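Local atomic coordinates of cytochrome (Paracoccus pantotrophus, PDB entry 2XTS), a protein that probably passes electrons through a covalently bound heme c, as part of the cytochrome subunit of the sulfane dehydrogenase SoxCD. Residues V76-S81 / Y119-V124; I113-L118 / D126-T131. All blocks are in the same frame, centred on the assembly; numbering follows the deposited sequence.

In the fold
From the N terminus the chain runs through strand 32-34 and helix 35-45 to the heme attachment at C46 and the axial ligand H50, then reaches V76-S81. Contact 1 brings this turn against the end of helix 107-120, closing a loop of 37 residues that holds helix 86-96 and the second axial ligand, M97. Contact 2 closes a much shorter loop, folding strand 129-131 back onto the preceding helix. The two loops cross, since I113-L118 lies inside the first and D126-T131 beyond it. Both contacts use helix 107-120: contact 1 ties its C-terminal end to the heme-side turn, contact 2 joins its flank to the two-stranded sheet.

Contact 1: V76-S81 / Y119-V124; sequences VKTIGS and YSNGLV
N121 presses its carboxamide against the backbone of G80, where a helix terminus closed by a Schellman motif meets a helix start closed by a capping box. The side chain of N121 reaches across as a wedge, with CG beside its own backbone N (chi1 -84°), which sends the amide towards the opposite turn. N121 OD1 leads: it lies 3.1 Å from G80 CA and equally near G80 N, a close fit that the missing beta carbon of G80 makes possible. On the other branch, N121 ND2 lies 4.0 Å from I79 CB and is hydrogen-bonded to L117 O and L63 O, two bonds that fix the rotation of the amide and keep OD1 facing G80. The side chains of T78 and N121 run past one another, pointing opposite ways, with T78 OG1 and N121 OD1 3.8 Å apart; T78 OG1 is hydrogen-bonded to G65 O instead. With an alanine here, L117 O and L63 O are likely to lose their shared donor, and a gap would probably open over G80. I79, beside the amide, also touches heme c, so the contact borders the cofactor pocket. The asparagine's own helix ends just here: G122, at positive phi, returns its N to Y119 O, and L123 N reaches L118 O. On the other side of the contact, the capping box pairs T78 N with S81 OG (2.9 Å) and S81 N with T78 OG1 (3.1 Å), while S81 OG donates a hydrogen bond to a lone pair of V76 O, 2.7 Å away in the carbonyl plane.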
ATOM      1  N   VAL D  76     -13.400  38.452 -10.510  1.00 10.65           N
ATOM      2  CA  VAL D  76     -14.697  37.801 -10.357  1.00 10.68           C
ATOM      3  C   VAL D  76     -15.004  37.114 -11.688  1.00  9.87           C
ATOM      4  O   VAL D  76     -15.330  37.751 -12.683  1.00 10.81           O
ATOM      5  CB  VAL D  76     -15.796  38.813  -9.960  1.00 10.89           C
ATOM      6  CG1 VAL D  76     -17.186  38.156  -9.953  1.00 13.43           C
ATOM      7  CG2 VAL D  76     -15.466  39.442  -8.596  1.00 13.91           C
ATOM      8  N   LYS D  77     -14.861  35.797 -11.684  1.00 10.00           N
ATOM      9  CA  LYS D  77     -14.900  34.985 -12.888  1.00  9.12           C
ATOM     10  C   LYS D  77     -16.242  34.293 -12.989  1.00  8.88           C
ATOM     11  O   LYS D  77     -16.566  33.436 -12.161  1.00  9.15           O
ATOM     12  CB  LYS D  77     -13.777  33.953 -12.833  1.00  9.03           C
ATOM     13  CG  LYS D  77     -12.377  34.586 -12.813  1.00 10.27           C
ATOM     14  CD  LYS D  77     -11.328  33.731 -12.130  1.00 11.94           C
ATOM     15  CE  LYS D  77     -11.023  32.474 -12.901  1.00 11.01           C
ATOM     16  NZ  LYS D  77     -10.016  31.634 -12.211  1.00 11.97           N
ATOM     17  N   THR D  78     -17.008  34.687 -13.996  1.00  7.64           N
ATOM     18  CA  THR D  78     -18.368  34.191 -14.159  1.00  8.26           C
ATOM     19  C   THR D  78     -18.561  33.787 -15.623  1.00  7.90           C
ATOM     20  O   THR D  78     -17.700  33.999 -16.483  1.00  8.15           O
ATOM     21  CB  THR D  78     -19.412  35.270 -13.828  1.00  8.83           C
ATOM     22  OG1 THR D  78     -19.395  36.293 -14.837  1.00  8.88           O
ATOM     23  CG2 THR D  78     -19.189  35.856 -12.436  1.00 10.56           C
ATOM     24  N   ILE D  79     -19.712  33.218 -15.927  1.00  7.66           N
ATOM     25  CA  ILE D  79     -20.063  32.928 -17.310  1.00  7.77           C
ATOM     26  C   ILE D  79     -19.785  34.128 -18.205  1.00  8.44           C
ATOM     27  O   ILE D  79     -19.105  34.016 -19.220  1.00  9.63           O
ATOM     28  CB  ILE D  79     -21.546  32.504 -17.433  1.00  7.88           C
ATOM     29  CG1 ILE D  79     -21.812  31.183 -16.710  1.00  9.52           C
ATOM     30  CG2 ILE D  79     -21.955  32.431 -18.890  1.00 10.52           C
ATOM     31  CD1 ILE D  79     -23.286  30.811 -16.633  1.00  8.85           C
ATOM     32  N   GLY D  80     -20.296  35.289 -17.804  1.00  8.66           N
ATOM     33  CA  GLY D  80     -20.169  36.485 -18.620  1.00  9.27           C
ATOM     34  C   GLY D  80     -18.784  37.104 -18.642  1.00  8.36           C
ATOM     35  O   GLY D  80     -18.339  37.574 -19.666  1.00 10.31           O
ATOM     36  N   SER D  81     -18.089  37.102 -17.513  1.00  7.68           N
ATOM     37  CA  SER D  81     -16.787  37.760 -17.439  1.00  8.28           C
ATOM     38  C   SER D  81     -15.637  36.903 -17.914  1.00  7.91           C
ATOM     39  O   SER D  81     -14.587  37.419 -18.238  1.00  8.73           O
ATOM     40  CB  SER D  81     -16.485  38.228 -16.016  1.00  8.73           C
ATOM     41  OG  SER D  81     -16.121  37.151 -15.186  1.00  9.11           O
ATOM     42  N   TYR D 119     -29.191  36.661 -20.392  1.00  9.90           N
ATOM     43  CA  TYR D 119     -29.839  37.913 -20.019  1.00  9.87           C
ATOM     44  C   TYR D 119     -29.274  38.472 -18.708  1.00  9.99           C
ATOM     45  O   TYR D 119     -29.005  39.665 -18.584  1.00 10.74           O
ATOM     46  CB  TYR D 119     -31.343  37.685 -19.871  1.00  9.85           C
ATOM     47  CG  TYR D 119     -32.069  38.853 -19.239  1.00 10.20           C
ATOM     48  CD1 TYR D 119     -32.288  40.012 -19.971  1.00 12.05           C
ATOM     49  CD2 TYR D 119     -32.474  38.820 -17.897  1.00 12.59           C
ATOM     50  CE1 TYR D 119     -32.935  41.098 -19.397  1.00 14.49           C
ATOM     51  CE2 TYR D 119     -33.101  39.905 -17.327  1.00 15.55           C
ATOM     52  CZ  TYR D 119     -33.327  41.038 -18.091  1.00 15.44           C
ATOM     53  OH  TYR D 119     -33.953  42.115 -17.532  1.00 20.65           O
ATOM     54  N   SER D 120     -29.060  37.596 -17.735  1.00  9.74           N
ATOM     55  CA  SER D 120     -28.555  38.012 -16.440  1.00  9.71           C
ATOM     56  C   SER D 120     -27.127  38.576 -16.507  1.00 10.15           C
ATOM     57  O   SER D 120     -26.711  39.377 -15.659  1.00 10.99           O
ATOM     58  CB  SER D 120     -28.615  36.853 -15.466  1.00  9.62           C
ATOM     59  OG  SER D 120     -29.928  36.419 -15.209  1.00 10.78           O
ATOM     60  N   ASN D 121     -26.391  38.174 -17.534  1.00  9.66           N
ATOM     61  CA  ASN D 121     -25.047  38.666 -17.815  1.00  9.68           C
ATOM     62  C   ASN D 121     -25.057  39.852 -18.779  1.00 10.62           C
ATOM     63  O   ASN D 121     -24.011  40.304 -19.206  1.00 12.29           O
ATOM     64  CB  ASN D 121     -24.181  37.523 -18.379  1.00  9.62           C
ATOM     65  CG  ASN D 121     -23.591  36.672 -17.294  1.00  9.38           C
ATOM     66  OD1 ASN D 121     -22.570  37.042 -16.714  1.00 10.73           O
ATOM     67  ND2 ASN D 121     -24.210  35.522 -17.014  1.00 10.14           N
ATOM     68  N   GLY D 122     -26.237  40.353 -19.116  1.00 10.78           N
ATOM     69  CA  GLY D 122     -26.349  41.560 -19.927  1.00 11.35           C
ATOM     70  C   GLY D 122     -26.024  41.351 -21.384  1.00 11.38           C
ATOM     71  O   GLY D 122     -25.682  42.311 -22.097  1.00 14.25           O
ATOM     72  N   LEU D 123     -26.157  40.111 -21.858  1.00 11.00           N
ATOM     73  CA  LEU D 123     -25.702  39.754 -23.208  1.00 11.30           C
ATOM     74  C   LEU D 123     -26.810  39.650 -24.258  1.00 12.19           C
ATOM     75  O   LEU D 123     -26.526  39.618 -25.467  1.00 13.55           O
ATOM     76  CB  LEU D 123     -24.906  38.449 -23.174  1.00 11.33           C
ATOM     77  CG  LEU D 123     -23.656  38.518 -22.304  1.00 11.81           C
ATOM     78  CD1 LEU D 123     -23.047  37.106 -22.164  1.00 12.02           C
ATOM     79  CD2 LEU D 123     -22.641  39.542 -22.826  1.00 14.05           C
ATOM     80  N   VAL D 124     -28.053  39.524 -23.790  1.00 12.19           N
ATOM     81  CA  VAL D 124     -29.231  39.521 -24.649  1.00 12.37           C
ATOM     82  C   VAL D 124     -30.328  40.309 -23.942  1.00 12.83           C
ATOM     83  O   VAL D 124     -30.249  40.536 -22.725  1.00 13.03           O
ATOM     84  CB  VAL D 124     -29.717  38.074 -24.957  1.00 11.43           C
ATOM     85  CG1 VAL D 124     -28.638  37.248 -25.651  1.00 12.98           C
ATOM     86  CG2 VAL D 124     -30.214  37.372 -23.710  1.00 11.46           C
TER

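Contact 2: I113-L118 / D126-T131; sequences ITAFLL and DDFVLT
L130 and T114 make the tight end of this contact, L130 CD2 lying 3.6 Å from T114 CG2 and 3.7 Å from T114 CB. The two side chains meet at a slant: L130 extends with CG anti to its backbone N (chi1 -173°) and lays a methyl beside the threonine's own methyl. The hydroxyl of T114 is taken up within its helix, OG1 being hydrogen-bonded to T110 O, which leaves hydrocarbon as the surface offered to the strand. One residue on, A115 lets the backbones approach closely, with A115 CA 5.7 Å from L130 CA and A115 CB 4.1 Å from L130 CB. No hydrogen bond links helix and strand; the join is apolar throughout. The looser end belongs to F128, a partly exposed residue. Its ring edge is turned to A115 CB, 4.2 Å from F128 CD2, and L118 CD1 approaches the ring obliquely, 4.0 Å from F128 CE2, so that the ring meets the helix through two single-methyl touches. Between F128 and L130 the side chain of V129 leaves the strand away from the helix and is exposed. A backbone bond of L130 with G33, and one of F128 with V35 just beyond the strand, join it to antiparallel strand 32-34. Behind the contact, I113 touches heme c, and F116 and L117 pack on F42 of helix 35-45, consistent with the pairing of N- and C-terminal helices in the class I cytochrome c fold, with the short two-stranded pairing of 32-34 and 129-131 packed on the flank of helix 107-120.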
ATOM      1  N   ILE D 113     -33.091  28.197 -19.560  1.00  8.43           N
ATOM      2  CA  ILE D 113     -32.207  28.620 -18.484  1.00  8.62           C
ATOM      3  C   ILE D 113     -30.963  29.297 -19.056  1.00  8.57           C
ATOM      4  O   ILE D 113     -30.485  30.292 -18.532  1.00  9.29           O
ATOM      5  CB  ILE D 113     -31.820  27.428 -17.564  1.00  9.09           C
ATOM      6  CG1 ILE D 113     -33.027  27.070 -16.683  1.00 10.32           C
ATOM      7  CG2 ILE D 113     -30.571  27.742 -16.727  1.00 10.39           C
ATOM      8  CD1 ILE D 113     -32.880  25.754 -16.003  1.00 14.08           C
ATOM      9  N   THR D 114     -30.418  28.740 -20.132  1.00  8.35           N
ATOM     10  CA  THR D 114     -29.245  29.326 -20.764  1.00  8.29           C
ATOM     11  C   THR D 114     -29.573  30.727 -21.291  1.00  8.57           C
ATOM     12  O   THR D 114     -28.794  31.646 -21.114  1.00  9.49           O
ATOM     13  CB  THR D 114     -28.672  28.400 -21.863  1.00  8.59           C
ATOM     14  OG1 THR D 114     -28.320  27.139 -21.290  1.00  9.58           O
ATOM     15  CG2 THR D 114     -27.424  28.968 -22.475  1.00  9.13           C
ATOM     16  N   ALA D 115     -30.749  30.904 -21.890  1.00  9.03           N
ATOM     17  CA  ALA D 115     -31.190  32.235 -22.307  1.00  9.18           C
ATOM     18  C   ALA D 115     -31.251  33.203 -21.127  1.00  9.13           C
ATOM     19  O   ALA D 115     -30.809  34.341 -21.216  1.00  9.58           O
ATOM     20  CB  ALA D 115     -32.557  32.153 -22.994  1.00  9.91           C
ATOM     21  N   PHE D 116     -31.804  32.740 -20.009  1.00  8.40           N
ATOM     22  CA  PHE D 116     -31.879  33.578 -18.803  1.00  8.68           C
ATOM     23  C   PHE D 116     -30.483  33.941 -18.258  1.00  8.56           C
ATOM     24  O   PHE D 116     -30.268  35.050 -17.779  1.00  9.05           O
ATOM     25  CB  PHE D 116     -32.690  32.866 -17.704  1.00  9.15           C
ATOM     26  CG  PHE D 116     -32.719  33.610 -16.411  1.00  9.81           C
ATOM     27  CD1 PHE D 116     -33.445  34.782 -16.302  1.00 11.49           C
ATOM     28  CD2 PHE D 116     -31.990  33.152 -15.314  1.00 11.34           C
ATOM     29  CE1 PHE D 116     -33.461  35.502 -15.135  1.00 11.18           C
ATOM     30  CE2 PHE D 116     -32.001  33.891 -14.126  1.00 10.86           C
ATOM     31  CZ  PHE D 116     -32.747  35.062 -14.048  1.00 11.67           C
ATOM     32  N   LEU D 117     -29.546  32.996 -18.290  1.00  8.11           N
ATOM     33  CA  LEU D 117     -28.177  33.294 -17.854  1.00  8.53           C
ATOM     34  C   LEU D 117     -27.526  34.316 -18.796  1.00  8.66           C
ATOM     35  O   LEU D 117     -26.806  35.203 -18.356  1.00  9.11           O
ATOM     36  CB  LEU D 117     -27.350  32.008 -17.722  1.00  8.59           C
ATOM     37  CG  LEU D 117     -27.761  31.110 -16.549  1.00  9.10           C
ATOM     38  CD1 LEU D 117     -27.015  29.803 -16.684  1.00  9.75           C
ATOM     39  CD2 LEU D 117     -27.479  31.785 -15.213  1.00  9.97           C
ATOM     40  N   LEU D 118     -27.780  34.212 -20.096  1.00  8.48           N
ATOM     41  CA  LEU D 118     -27.298  35.253 -21.017  1.00  9.18           C
ATOM     42  C   LEU D 118     -27.887  36.614 -20.629  1.00  9.53           C
ATOM     43  O   LEU D 118     -27.190  37.610 -20.582  1.00 10.30           O
ATOM     44  CB  LEU D 118     -27.662  34.930 -22.459  1.00  8.70           C
ATOM     45  CG  LEU D 118     -26.844  33.832 -23.110  1.00  9.97           C
ATOM     46  CD1 LEU D 118     -27.497  33.361 -24.400  1.00 11.45           C
ATOM     47  CD2 LEU D 118     -25.402  34.281 -23.353  1.00 12.29           C
ATOM     48  N   ASP D 126     -34.487  40.864 -22.842  1.00 15.13           N
ATOM     49  CA  ASP D 126     -35.392  39.994 -22.074  1.00 15.75           C
ATOM     50  C   ASP D 126     -36.410  39.236 -22.911  1.00 15.70           C
ATOM     51  O   ASP D 126     -37.169  38.450 -22.372  1.00 16.12           O
ATOM     52  CB  ASP D 126     -36.102  40.748 -20.931  1.00 16.29           C
ATOM     53  CG  ASP D 126     -37.004  41.873 -21.403  1.00 18.46           C
ATOM     54  OD1 ASP D 126     -37.315  41.990 -22.609  1.00 19.96           O
ATOM     55  OD2 ASP D 126     -37.417  42.642 -20.508  1.00 22.51           O
ATOM     56  N   ASP D 127     -36.433  39.496 -24.213  1.00 15.64           N
ATOM     57  CA  ASP D 127     -37.292  38.761 -25.136  1.00 16.01           C
ATOM     58  C   ASP D 127     -36.544  37.735 -25.982  1.00 15.87           C
ATOM     59  O   ASP D 127     -37.111  37.138 -26.874  1.00 17.03           O
ATOM     60  CB  ASP D 127     -38.097  39.723 -26.027  1.00 16.31           C
ATOM     61  CG  ASP D 127     -37.226  40.620 -26.897  1.00 17.87           C
ATOM     62  OD1 ASP D 127     -35.984  40.698 -26.707  1.00 20.43           O
ATOM     63  OD2 ASP D 127     -37.808  41.294 -27.791  1.00 22.63           O
ATOM     64  N   PHE D 128     -35.272  37.478 -25.658  1.00 14.36           N
ATOM     65  CA  PHE D 128     -34.462  36.572 -26.447  1.00 14.22           C
ATOM     66  C   PHE D 128     -34.946  35.127 -26.345  1.00 13.67           C
ATOM     67  O   PHE D 128     -35.304  34.651 -25.256  1.00 14.19           O
ATOM     68  CB  PHE D 128     -33.020  36.703 -25.996  1.00 14.09           C
ATOM     69  CG  PHE D 128     -32.046  35.845 -26.773  1.00 14.48           C
ATOM     70  CD1 PHE D 128     -31.664  36.182 -28.067  1.00 14.41           C
ATOM     71  CD2 PHE D 128     -31.473  34.717 -26.191  1.00 14.45           C
ATOM     72  CE1 PHE D 128     -30.753  35.399 -28.765  1.00 15.44           C
ATOM     73  CE2 PHE D 128     -30.567  33.937 -26.881  1.00 15.00           C
ATOM     74  CZ  PHE D 128     -30.207  34.284 -28.158  1.00 15.32           C
ATOM     75  N   VAL D 129     -34.954  34.451 -27.494  1.00 13.90           N
ATOM     76  CA  VAL D 129     -35.257  33.036 -27.621  1.00 13.24           C
ATOM     77  C   VAL D 129     -34.017  32.293 -28.124  1.00 13.09           C
ATOM     78  O   VAL D 129     -33.509  32.556 -29.221  1.00 13.96           O
ATOM     79  CB  VAL D 129     -36.423  32.779 -28.596  1.00 13.35           C
ATOM     80  CG1 VAL D 129     -36.804  31.325 -28.582  1.00 14.86           C
ATOM     81  CG2 VAL D 129     -37.616  33.633 -28.226  1.00 14.83           C
ATOM     82  N   LEU D 130     -33.512  31.385 -27.298  1.00 12.29           N
ATOM     83  CA  LEU D 130     -32.374  30.554 -27.667  1.00 11.68           C
ATOM     84  C   LEU D 130     -32.887  29.259 -28.260  1.00 11.77           C
ATOM     85  O   LEU D 130     -33.749  28.598 -27.666  1.00 12.58           O
ATOM     86  CB  LEU D 130     -31.520  30.266 -26.449  1.00 11.20           C
ATOM     87  CG  LEU D 130     -30.194  29.547 -26.696  1.00  9.84           C
ATOM     88  CD1 LEU D 130     -29.217  30.386 -27.545  1.00 10.91           C
ATOM     89  CD2 LEU D 130     -29.587  29.186 -25.364  1.00 10.24           C
ATOM     90  N   THR D 131     -32.381  28.913 -29.443  1.00 12.48           N
ATOM     91  CA  THR D 131     -32.763  27.678 -30.103  1.00 12.89           C
ATOM     92  C   THR D 131     -31.547  26.878 -30.558  1.00 12.77           C
ATOM     93  O   THR D 131     -30.411  27.391 -30.572  1.00 12.62           O
ATOM     94  CB  THR D 131     -33.607  27.961 -31.359  1.00 13.54           C
ATOM     95  OG1 THR D 131     -32.746  28.443 -32.389  1.00 16.60           O
ATOM     96  CG2 THR D 131     -34.726  28.973 -31.070  1.00 15.07           C
TER